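Local coordinates for protein redox-sensing transcriptional repressor Rex (PDB 3WG9) that probably represses transcription in response to the cellular NADH/NAD(+) balance, as a homodimer that pairs a winged-helix DNA-binding domain with a Rossmann domain, at residues B[84-89]-B[146-151]; B[172-177]-B[188-193]. All blocks are in the same frame, centred on the assembly; numbering follows the deposited sequence.

How the contacts relate
Contact 1 (84-89 with 146-151) and contact 2 (172-177 with 188-193) lie in one parallel sheet, their centres about 11 Å apart. Strands 149-152 and 173-176 are neighbours in it, so the four strands run consecutively across the sheet. Gly-150 joins the two contacts: its O lies 2.8 Å from Trp-175 N and its N 2.9 Å from Ala-173 O, both probable hydrogen bonds. Beside this seam, CG2 of Ile-151 packs 3.7 Å from CE2 of Phe-177. Phe-177 and Val-193, both in contact 2, bind NADH in a crystal structure of this protein; in contact 1, Ile-89 lies beside Gly-96 of the probable dinucleotide-binding glycine loop. Both contacts touch the second subunit.

Contact 1: B[84-89]-B[146-151]; sequences TYNTII and KIDIGI
Ile-88 sets its CG2 methyl against Ile-147, whose side chain crosses it at about a right angle; CD1 of Ile-147 lodges between Ile-88 CG2, at 3.8 Å, and Asn-86 CB, at 4.0 Å. CG1 of Ile-88 takes the crowded position between backbone N and carbonyl carbon (chi1 58°), which leaves CG2 beside the N and turned to the isoleucine. No side chain rises from Gly-150, the partner of Ile-88 in the parallel pairing. On the other face, Thr-87 and Ile-149 lie side by side, the threonine CG2 nestling against both CB and CD1 of Ile-149, 3.9 Å from the CB. CD1 of Ile-149 reaches back to Tyr-85 CB, and CD1 of Ile-151 leans on CG1 of Ile-89 at 4.0 Å.

Around Asn-86, polar groups join this packing. Asn-86 O accepts two N-H groups, from Asp-148 at 2.9 Å and from Ile-149 at 3.1 Å, while Asn-86 N donates to Asp-148 OD2 on the anti side of the carboxylate. A water bridges that same OD2 to Thr-84 O. The Asn-86 amide sends ND2 to Lys-146 O at 3.2 Å, arriving from above the carbonyl plane. An alanine at Asn-86 would probably leave Lys-146 O without this donor and the turn before Ile-147 less firmly tied. Further along, Ile-88 N donates to Ile-149 O and Ile-151 N to Ile-88 O at 2.9 Å.

The strand pair lies inside the sheet, strand 110-117 flanking 85-90 and strand 173-176 flanking 149-152. Helix 138-144 packs over Ile-88 and Ile-147 through Phe-141, while helix 94-102 meets Ile-89 and Ile-151 on the opposite face, where Ser-203 and Leu-206 of the second subunit touch Tyr-85 and Ile-149.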
ATOM      1  N   THR B  84      -3.120 -21.430   4.366  1.00 44.93           N
ATOM      2  CA  THR B  84      -2.749 -20.609   5.540  1.00 45.22           C
ATOM      3  C   THR B  84      -1.256 -20.420   5.521  1.00 42.19           C
ATOM      4  O   THR B  84      -0.524 -21.288   5.036  1.00 41.96           O
ATOM      5  CB  THR B  84      -3.078 -21.294   6.915  1.00 46.98           C
ATOM      6  OG1 THR B  84      -2.520 -22.609   6.909  1.00 52.10           O
ATOM      7  CG2 THR B  84      -4.584 -21.369   7.149  1.00 48.36           C
ATOM      8  N   TYR B  85      -0.809 -19.318   6.125  1.00 38.55           N
ATOM      9  CA  TYR B  85       0.594 -18.922   6.110  1.00 37.19           C
ATOM     10  C   TYR B  85       0.900 -18.510   7.561  1.00 34.48           C
ATOM     11  O   TYR B  85       0.145 -17.756   8.184  1.00 34.15           O
ATOM     12  CB  TYR B  85       0.815 -17.700   5.163  1.00 34.37           C
ATOM     13  CG  TYR B  85       0.398 -18.000   3.747  1.00 32.74           C
ATOM     14  CD1 TYR B  85       1.257 -18.676   2.876  1.00 31.87           C
ATOM     15  CD2 TYR B  85      -0.896 -17.710   3.318  1.00 34.61           C
ATOM     16  CE1 TYR B  85       0.830 -19.053   1.587  1.00 36.84           C
ATOM     17  CE2 TYR B  85      -1.349 -18.088   2.030  1.00 33.78           C
ATOM     18  CZ  TYR B  85      -0.474 -18.776   1.185  1.00 36.84           C
ATOM     19  OH  TYR B  85      -0.899 -19.139  -0.083  1.00 37.22           O
ATOM     20  N   ASN B  86       1.994 -19.024   8.084  1.00 33.28           N
ATOM     21  CA  ASN B  86       2.454 -18.632   9.425  1.00 32.18           C
ATOM     22  C   ASN B  86       3.330 -17.379   9.298  1.00 31.77           C
ATOM     23  O   ASN B  86       4.266 -17.381   8.511  1.00 31.25           O
ATOM     24  CB  ASN B  86       3.267 -19.769  10.001  1.00 32.51           C
ATOM     25  CG  ASN B  86       2.403 -21.026  10.268  1.00 38.61           C
ATOM     26  OD1 ASN B  86       1.177 -20.918  10.384  1.00 38.47           O
ATOM     27  ND2 ASN B  86       3.041 -22.196  10.282  1.00 41.15           N
ATOM     28  N   THR B  87       2.994 -16.351  10.069  1.00 29.38           N
ATOM     29  CA  THR B  87       3.664 -15.074  10.062  1.00 29.34           C
ATOM     30  C   THR B  87       4.263 -14.754  11.418  1.00 28.75           C
ATOM     31  O   THR B  87       3.788 -15.216  12.469  1.00 31.63           O
ATOM     32  CB  THR B  87       2.674 -13.952   9.652  1.00 29.59           C
ATOM     33  OG1 THR B  87       1.695 -13.768  10.691  1.00 35.28           O
ATOM     34  CG2 THR B  87       1.992 -14.346   8.310  1.00 32.37           C
ATOM     35  N   ILE B  88       5.277 -13.917  11.406  1.00 28.11           N
ATOM     36  CA  ILE B  88       5.733 -13.245  12.587  1.00 28.31           C
ATOM     37  C   ILE B  88       5.872 -11.794  12.234  1.00 28.71           C
ATOM     38  O   ILE B  88       6.055 -11.450  11.074  1.00 27.17           O
ATOM     39  CB  ILE B  88       7.106 -13.765  13.071  1.00 29.19           C
ATOM     40  CG1 ILE B  88       8.198 -13.629  11.994  1.00 28.99           C
ATOM     41  CG2 ILE B  88       6.996 -15.233  13.484  1.00 24.90           C
ATOM     42  CD1 ILE B  88       9.578 -14.204  12.413  1.00 30.23           C
ATOM     43  N   ILE B  89       5.805 -10.940  13.245  1.00 28.72           N
ATOM     44  CA  ILE B  89       6.070  -9.508  13.046  1.00 27.47           C
ATOM     45  C   ILE B  89       7.287  -9.177  13.838  1.00 29.42           C
ATOM     46  O   ILE B  89       7.382  -9.568  15.034  1.00 30.34           O
ATOM     47  CB  ILE B  89       4.842  -8.723  13.604  1.00 28.87           C
ATOM     48  CG1 ILE B  89       3.678  -8.965  12.649  1.00 27.47           C
ATOM     49  CG2 ILE B  89       5.109  -7.211  13.703  1.00 28.97           C
ATOM     50  CD1 ILE B  89       2.343  -8.307  13.083  1.00 33.78           C
ATOM     51  N   LYS B 146       7.800 -23.291  11.660  1.00 37.17           N
ATOM     52  CA  LYS B 146       7.568 -23.296  10.217  1.00 39.14           C
ATOM     53  C   LYS B 146       7.037 -21.934   9.743  1.00 36.62           C
ATOM     54  O   LYS B 146       5.985 -21.860   9.129  1.00 35.40           O
ATOM     55  CB  LYS B 146       6.602 -24.415   9.784  1.00 42.30           C
ATOM     56  CG  LYS B 146       6.819 -25.742  10.562  1.00 51.31           C
ATOM     57  CD  LYS B 146       5.817 -26.820  10.102  1.00 59.80           C
ATOM     58  CE  LYS B 146       5.695 -27.939  11.134  1.00 64.81           C
ATOM     59  NZ  LYS B 146       4.420 -28.684  10.929  1.00 70.27           N
ATOM     60  N   ILE B 147       7.746 -20.865  10.083  1.00 33.51           N
ATOM     61  CA  ILE B 147       7.297 -19.514   9.665  1.00 31.96           C
ATOM     62  C   ILE B 147       7.567 -19.267   8.185  1.00 31.62           C
ATOM     63  O   ILE B 147       8.699 -19.412   7.720  1.00 32.49           O
ATOM     64  CB  ILE B 147       7.982 -18.437  10.503  1.00 30.21           C
ATOM     65  CG1 ILE B 147       7.760 -18.721  11.985  1.00 31.06           C
ATOM     66  CG2 ILE B 147       7.461 -17.008  10.098  1.00 29.77           C
ATOM     67  CD1 ILE B 147       6.283 -18.756  12.393  1.00 30.37           C
ATOM     68  N   ASP B 148       6.540 -18.792   7.493  1.00 31.76           N
ATOM     69  CA  ASP B 148       6.612 -18.495   6.092  1.00 32.19           C
ATOM     70  C   ASP B 148       6.966 -17.032   5.859  1.00 31.20           C
ATOM     71  O   ASP B 148       7.751 -16.774   4.972  1.00 30.22           O
ATOM     72  CB  ASP B 148       5.264 -18.802   5.444  1.00 32.89           C
ATOM     73  CG  ASP B 148       4.894 -20.303   5.559  1.00 40.02           C
ATOM     74  OD1 ASP B 148       5.748 -21.123   5.173  1.00 40.11           O
ATOM     75  OD2 ASP B 148       3.855 -20.633   6.185  1.00 39.55           O
ATOM     76  N   ILE B 149       6.313 -16.095   6.561  1.00 29.03           N
ATOM     77  CA  ILE B 149       6.380 -14.662   6.190  1.00 27.99           C
ATOM     78  C   ILE B 149       6.904 -13.872   7.395  1.00 28.10           C
ATOM     79  O   ILE B 149       6.416 -14.090   8.502  1.00 27.46           O
ATOM     80  CB  ILE B 149       5.011 -14.103   5.779  1.00 27.28           C
ATOM     81  CG1 ILE B 149       4.414 -14.875   4.576  1.00 28.35           C
ATOM     82  CG2 ILE B 149       5.129 -12.568   5.497  1.00 25.80           C
ATOM     83  CD1 ILE B 149       2.891 -14.526   4.318  1.00 28.14           C
ATOM     84  N   GLY B 150       7.995 -13.123   7.230  1.00 25.88           N
ATOM     85  CA  GLY B 150       8.460 -12.208   8.315  1.00 25.34           C
ATOM     86  C   GLY B 150       7.996 -10.796   7.905  1.00 27.19           C
ATOM     87  O   GLY B 150       8.227 -10.319   6.781  1.00 25.55           O
ATOM     88  N   ILE B 151       7.261 -10.132   8.778  1.00 27.10           N
ATOM     89  CA  ILE B 151       6.793  -8.771   8.470  1.00 26.20           C
ATOM     90  C   ILE B 151       7.652  -7.789   9.237  1.00 27.67           C
ATOM     91  O   ILE B 151       7.791  -7.951  10.476  1.00 28.34           O
ATOM     92  CB  ILE B 151       5.351  -8.642   8.940  1.00 27.76           C
ATOM     93  CG1 ILE B 151       4.520  -9.753   8.283  1.00 28.48           C
ATOM     94  CG2 ILE B 151       4.804  -7.157   8.710  1.00 25.70           C
ATOM     95  CD1 ILE B 151       3.059  -9.872   8.783  1.00 29.91           C
TER
HETATM   96  O   HOH W   1       2.127 -22.875   6.179  1.00 54.85           O

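Contact 2: B[172-177]-B[188-193]; sequences KAIWNF and VILENV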
ATOM      1  N   LYS B 172      10.672 -17.574   4.022  1.00 26.31           N
ATOM      2  CA  LYS B 172      10.385 -17.660   2.556  1.00 26.37           C
ATOM      3  C   LYS B 172       9.994 -16.330   1.925  1.00 24.78           C
ATOM      4  O   LYS B 172      10.122 -16.130   0.709  1.00 24.87           O
ATOM      5  CB  LYS B 172       9.261 -18.664   2.250  1.00 26.42           C
ATOM      6  CG  LYS B 172       9.545 -20.118   2.786  1.00 33.02           C
ATOM      7  CD  LYS B 172       8.333 -21.020   2.388  1.00 40.57           C
ATOM      8  CE  LYS B 172       8.588 -22.515   2.688  1.00 50.57           C
ATOM      9  NZ  LYS B 172       8.818 -22.729   4.141  1.00 52.77           N
ATOM     10  N   ALA B 173       9.484 -15.410   2.750  1.00 23.66           N
ATOM     11  CA  ALA B 173       9.056 -14.106   2.248  1.00 23.95           C
ATOM     12  C   ALA B 173       9.164 -13.101   3.376  1.00 25.64           C
ATOM     13  O   ALA B 173       8.976 -13.461   4.574  1.00 23.71           O
ATOM     14  CB  ALA B 173       7.573 -14.206   1.902  1.00 25.03           C
ATOM     15  N   ILE B 174       9.353 -11.850   2.961  1.00 22.97           N
ATOM     16  CA  ILE B 174       9.402 -10.719   3.846  1.00 24.39           C
ATOM     17  C   ILE B 174       8.459  -9.667   3.333  1.00 24.61           C
ATOM     18  O   ILE B 174       8.478  -9.294   2.127  1.00 23.54           O
ATOM     19  CB  ILE B 174      10.857 -10.135   3.899  1.00 24.19           C
ATOM     20  CG1 ILE B 174      11.725 -11.145   4.695  1.00 26.63           C
ATOM     21  CG2 ILE B 174      10.842  -8.759   4.611  1.00 25.88           C
ATOM     22  CD1 ILE B 174      13.222 -10.769   4.725  1.00 35.46           C
ATOM     23  N   TRP B 175       7.603  -9.200   4.243  1.00 24.96           N
ATOM     24  CA  TRP B 175       6.697  -8.078   3.920  1.00 24.04           C
ATOM     25  C   TRP B 175       7.259  -6.853   4.641  1.00 25.29           C
ATOM     26  O   TRP B 175       7.282  -6.777   5.875  1.00 26.53           O
ATOM     27  CB  TRP B 175       5.265  -8.435   4.369  1.00 25.06           C
ATOM     28  CG  TRP B 175       4.186  -7.572   3.786  1.00 22.79           C
ATOM     29  CD1 TRP B 175       4.203  -6.951   2.555  1.00 27.49           C
ATOM     30  CD2 TRP B 175       2.923  -7.270   4.367  1.00 24.43           C
ATOM     31  NE1 TRP B 175       2.995  -6.303   2.320  1.00 24.39           N
ATOM     32  CE2 TRP B 175       2.204  -6.459   3.434  1.00 23.69           C
ATOM     33  CE3 TRP B 175       2.304  -7.630   5.561  1.00 27.93           C
ATOM     34  CZ2 TRP B 175       0.954  -5.932   3.710  1.00 25.36           C
ATOM     35  CZ3 TRP B 175       1.025  -7.116   5.834  1.00 27.63           C
ATOM     36  CH2 TRP B 175       0.340  -6.332   4.877  1.00 25.58           C
ATOM     37  N   ASN B 176       7.808  -5.915   3.876  1.00 26.69           N
ATOM     38  CA  ASN B 176       8.689  -4.894   4.455  1.00 28.26           C
ATOM     39  C   ASN B 176       7.949  -3.537   4.523  1.00 28.03           C
ATOM     40  O   ASN B 176       7.676  -2.984   3.485  1.00 26.01           O
ATOM     41  CB  ASN B 176       9.926  -4.722   3.557  1.00 29.74           C
ATOM     42  CG  ASN B 176      10.817  -3.554   3.997  1.00 33.36           C
ATOM     43  OD1 ASN B 176      10.904  -3.222   5.194  1.00 30.66           O
ATOM     44  ND2 ASN B 176      11.422  -2.874   3.013  1.00 33.59           N
ATOM     45  N   PHE B 177       7.642  -3.030   5.711  1.00 27.53           N
ATOM     46  CA  PHE B 177       6.997  -1.700   5.855  1.00 30.72           C
ATOM     47  C   PHE B 177       7.950  -0.502   5.939  1.00 34.54           C
ATOM     48  O   PHE B 177       7.497   0.643   6.043  1.00 34.66           O
ATOM     49  CB  PHE B 177       6.115  -1.666   7.083  1.00 28.61           C
ATOM     50  CG  PHE B 177       4.808  -2.352   6.855  1.00 27.72           C
ATOM     51  CD1 PHE B 177       3.710  -1.614   6.410  1.00 31.83           C
ATOM     52  CD2 PHE B 177       4.750  -3.733   6.904  1.00 27.15           C
ATOM     53  CE1 PHE B 177       2.491  -2.232   6.145  1.00 31.46           C
ATOM     54  CE2 PHE B 177       3.531  -4.374   6.649  1.00 29.55           C
ATOM     55  CZ  PHE B 177       2.426  -3.627   6.244  1.00 30.54           C
ATOM     56  N   VAL B 188      13.957 -15.633  -2.234  1.00 31.36           N
ATOM     57  CA  VAL B 188      13.142 -15.146  -1.131  1.00 30.46           C
ATOM     58  C   VAL B 188      12.198 -14.092  -1.711  1.00 29.72           C
ATOM     59  O   VAL B 188      12.626 -13.206  -2.451  1.00 30.37           O
ATOM     60  CB  VAL B 188      14.028 -14.488  -0.031  1.00 29.58           C
ATOM     61  CG1 VAL B 188      13.166 -13.843   1.117  1.00 27.95           C
ATOM     62  CG2 VAL B 188      14.990 -15.583   0.574  1.00 33.77           C
ATOM     63  N   ILE B 189      10.919 -14.177  -1.394  1.00 29.03           N
ATOM     64  CA  ILE B 189       9.963 -13.159  -1.884  1.00 28.06           C
ATOM     65  C   ILE B 189      10.137 -11.895  -1.047  1.00 29.43           C
ATOM     66  O   ILE B 189      10.111 -11.994   0.176  1.00 27.53           O
ATOM     67  CB  ILE B 189       8.510 -13.651  -1.767  1.00 28.16           C
ATOM     68  CG1 ILE B 189       8.281 -14.824  -2.724  1.00 29.18           C
ATOM     69  CG2 ILE B 189       7.505 -12.533  -2.185  1.00 28.95           C
ATOM     70  CD1 ILE B 189       7.250 -15.881  -2.213  1.00 29.18           C
ATOM     71  N   LEU B 190      10.344 -10.724  -1.669  1.00 25.84           N
ATOM     72  CA  LEU B 190      10.436  -9.497  -0.861  1.00 26.78           C
ATOM     73  C   LEU B 190       9.387  -8.535  -1.366  1.00 27.74           C
ATOM     74  O   LEU B 190       9.410  -8.199  -2.541  1.00 30.56           O
ATOM     75  CB  LEU B 190      11.797  -8.803  -0.980  1.00 27.87           C
ATOM     76  CG  LEU B 190      11.900  -7.362  -0.399  1.00 33.93           C
ATOM     77  CD1 LEU B 190      11.613  -7.254   1.149  1.00 32.74           C
ATOM     78  CD2 LEU B 190      13.282  -6.806  -0.681  1.00 33.02           C
ATOM     79  N   GLU B 191       8.420  -8.170  -0.524  1.00 24.10           N
ATOM     80  CA  GLU B 191       7.375  -7.231  -0.976  1.00 25.38           C
ATOM     81  C   GLU B 191       7.534  -5.951  -0.142  1.00 26.05           C
ATOM     82  O   GLU B 191       7.359  -5.983   1.094  1.00 23.41           O
ATOM     83  CB  GLU B 191       5.981  -7.865  -0.747  1.00 23.95           C
ATOM     84  CG  GLU B 191       4.770  -6.897  -0.880  1.00 24.56           C
ATOM     85  CD  GLU B 191       4.587  -6.337  -2.311  1.00 29.28           C
ATOM     86  OE1 GLU B 191       5.365  -6.702  -3.233  1.00 30.11           O
ATOM     87  OE2 GLU B 191       3.659  -5.494  -2.471  1.00 26.36           O
ATOM     88  N   ASN B 192       7.991  -4.880  -0.802  1.00 26.80           N
ATOM     89  CA  ASN B 192       8.182  -3.595  -0.141  1.00 29.83           C
ATOM     90  C   ASN B 192       6.896  -2.822  -0.200  1.00 30.89           C
ATOM     91  O   ASN B 192       6.264  -2.631  -1.275  1.00 31.61           O
ATOM     92  CB  ASN B 192       9.349  -2.745  -0.708  1.00 30.84           C
ATOM     93  CG  ASN B 192      10.690  -3.458  -0.688  1.00 34.24           C
ATOM     94  OD1 ASN B 192      11.212  -3.851   0.366  1.00 34.86           O
ATOM     95  ND2 ASN B 192      11.273  -3.612  -1.871  1.00 34.09           N
ATOM     96  N   VAL B 193       6.437  -2.430   0.984  1.00 30.54           N
ATOM     97  CA  VAL B 193       5.262  -1.597   1.007  1.00 32.23           C
ATOM     98  C   VAL B 193       5.808  -0.195   0.778  1.00 33.63           C
ATOM     99  O   VAL B 193       6.697   0.316   1.490  1.00 37.54           O
ATOM    100  CB  VAL B 193       4.504  -1.674   2.376  1.00 31.99           C
ATOM    101  CG1 VAL B 193       3.267  -0.825   2.359  1.00 31.21           C
ATOM    102  CG2 VAL B 193       4.036  -3.129   2.731  1.00 30.03           C
TER
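The last two parallel strands of the Rossmann sheet pair here, with strand 189-192 outermost within the chain. Five backbone hydrogen bonds run from Ile-189 N to Lys-172 O through to Val-193 N to Asn-176 O, the last 2.8 Å long. Beyond the paired strands, CG2 of Val-193 sits over the centre of the Phe-177 ring, 3.8 Å from its centroid and 10° off the normal, a CH-pi contact. That methyl also comes within 3.4 Å of Trp-175 NE1. Glu-191 runs alongside the indole, its CG at the ring edge 3.5 Å from CD1; the chain then bends at chi2 (65°), turning CD away from Trp-175. Its carboxylate is bound by Arg-13 and by Arg-205 and Ser-198 of the second subunit; the same serine OG accepts from Trp-175 NE1. On the other face, Asn-176 ND2 donates almost straight to Asn-192 OD1 at 2.8 Å, the amide planes 80° apart. Asn-176 OD1 accepts from Leu-178 N and its ND2 also donates to Ile-180 O, tying down the chain that follows. The NADH-binding Phe-177 and Val-193 follow directly on their strands, at the C-terminal ends of the parallel strands, where Rossmann folds hold their dinucleotide.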